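Local coordinates for protein putative exotoxin (superantigen) (Streptococcus pyogenes, PDB 1TY2) that probably acts as a superantigen toxin, a streptococcal pyrogenic exotoxin of the staphylococcal/streptococcal toxin family that carries a zinc ion on its beta-grasp domain, at the zinc ion site. Numbering follows the deposited sequence.

The zinc ion site. Residues 107, 163, 169, 202-203, 205, 207. With ZN (zinc ion), chain B.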
loop_
_atom_site.group_PDB
_atom_site.type_symbol
_atom_site.label_atom_id
_atom_site.label_comp_id
_atom_site.label_asym_id
_atom_site.label_seq_id
_atom_site.Cartn_x
_atom_site.Cartn_y
_atom_site.Cartn_z
ATOM N N ASN A 107 7.199 24.685 10.422
ATOM C CA ASN A 107 5.997 25.270 10.995
ATOM C C ASN A 107 4.789 25.025 10.102
ATOM O O ASN A 107 4.930 24.688 8.926
ATOM C CB ASN A 107 6.209 26.768 11.192
ATOM C CG ASN A 107 7.550 27.077 11.821
ATOM O OD1 ASN A 107 7.816 26.699 12.965
ATOM N ND2 ASN A 107 8.414 27.748 11.066
ATOM N N ALA A 163 13.059 24.827 2.835
ATOM C CA ALA A 163 14.194 25.750 2.893
ATOM C C ALA A 163 15.511 24.983 2.945
ATOM O O ALA A 163 15.705 24.123 3.804
ATOM C CB ALA A 163 14.070 26.660 4.116
ATOM N N HIS A 169 13.981 29.152 -1.306
ATOM C CA HIS A 169 12.962 28.191 -0.904
ATOM C C HIS A 169 12.460 27.458 -2.146
ATOM O O HIS A 169 12.685 27.891 -3.280
ATOM C CB HIS A 169 11.765 28.910 -0.264
ATOM C CG HIS A 169 11.886 29.128 1.213
ATOM N ND1 HIS A 169 12.998 29.694 1.800
ATOM C CD2 HIS A 169 11.006 28.900 2.219
ATOM C CE1 HIS A 169 12.797 29.806 3.102
ATOM N NE2 HIS A 169 11.596 29.332 3.382
ATOM N N SER A 202 17.296 23.106 6.082
ATOM C CA SER A 202 17.091 24.139 7.086
ATOM C C SER A 202 15.808 23.863 7.861
ATOM O O SER A 202 15.840 23.562 9.054
ATOM C CB SER A 202 17.000 25.513 6.421
ATOM O OG SER A 202 16.716 26.512 7.383
ATOM N N HIS A 203 14.676 23.955 7.171
ATOM C CA HIS A 203 13.383 23.717 7.791
ATOM C C HIS A 203 12.318 23.696 6.694
ATOM O O HIS A 203 12.631 23.824 5.510
ATOM C CB HIS A 203 13.058 24.842 8.773
ATOM C CG HIS A 203 12.792 26.157 8.103
ATOM N ND1 HIS A 203 13.789 26.923 7.536
ATOM C CD2 HIS A 203 11.632 26.813 7.860
ATOM C CE1 HIS A 203 13.256 27.992 6.973
ATOM N NE2 HIS A 203 11.948 27.948 7.155
ATOM N N ASP A 205 7.947 24.819 5.769
ATOM C CA ASP A 205 6.781 25.605 6.153
ATOM C C ASP A 205 5.566 25.032 5.425
ATOM O O ASP A 205 5.558 24.931 4.197
ATOM C CB ASP A 205 6.965 27.080 5.788
ATOM C CG ASP A 205 8.060 27.744 6.596
ATOM O OD1 ASP A 205 7.955 27.758 7.843
ATOM O OD2 ASP A 205 9.023 28.244 5.981
ATOM N N TYR A 207 1.646 25.469 4.558
ATOM C CA TYR A 207 0.597 26.481 4.506
ATOM C C TYR A 207 -0.685 25.837 3.994
ATOM O O TYR A 207 -0.707 25.271 2.898
ATOM C CB TYR A 207 0.981 27.620 3.557
ATOM C CG TYR A 207 2.298 28.304 3.866
ATOM C CD1 TYR A 207 2.382 29.319 4.824
ATOM C CD2 TYR A 207 3.458 27.950 3.178
ATOM C CE1 TYR A 207 3.600 29.969 5.083
ATOM C CE2 TYR A 207 4.673 28.587 3.429
ATOM C CZ TYR A 207 4.740 29.593 4.379
ATOM O OH TYR A 207 5.954 30.214 4.606
HETATM ZN ZN ZN B . 10.715 29.262 5.772
#
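Zinc lies over one face of the beta-grasp sheet, held by a His-X-Asp pair on strand 201-209 and a histidine from the loop between strands 157-164 and 170-173. Because His203 and Asp205 are two residues apart on an extended strand, both point to the same face; Tyr207 continues that row, but its phenol OH stays 5.0 Å from ZN and is no ligand. His169, just before strand 170-173, sits on the far side of strand 157-164 from strand 201-209 and reaches back across Ala163 to the ion. The carboxylate oxygen OD2 of Asp205 binds ZN at 2.0 Å, the imidazole NE2 of His203 at 2.3 Å, and NE2 of His169 at a longer 2.5 Å. The angle at ZN between Asp205 OD2 and His203 NE2 is 96°, and each makes 114° with His169 NE2, values compatible with a distorted tetrahedron in which a further ligand, such as a water, may be unseen; the ion is poorly ordered. In related superantigens such a zinc site bridges to the MHC class II beta chain, a role plausible here.

Torsions and second-shell contacts set the ligands. CG of His203 takes the crowded position between backbone N and carbonyl carbon, whereas CG of Asp205 and of His169 is anti to the carbonyl carbon. Asp205 binds through one oxygen: OD1 remains 3.8 Å from ZN and accepts a long hydrogen bond from the Asn107 amide ND2, nearly along its C-O axis. Methyl CB of Ala163 packs against one face of the His169 ring, offset toward the rim. With the metal bond at NE2 holding the other side, His203's rotation is helped by a nearly straight, in-plane hydrogen bond from ND1 to Ser202 hydroxyl OG at 3.0 Å.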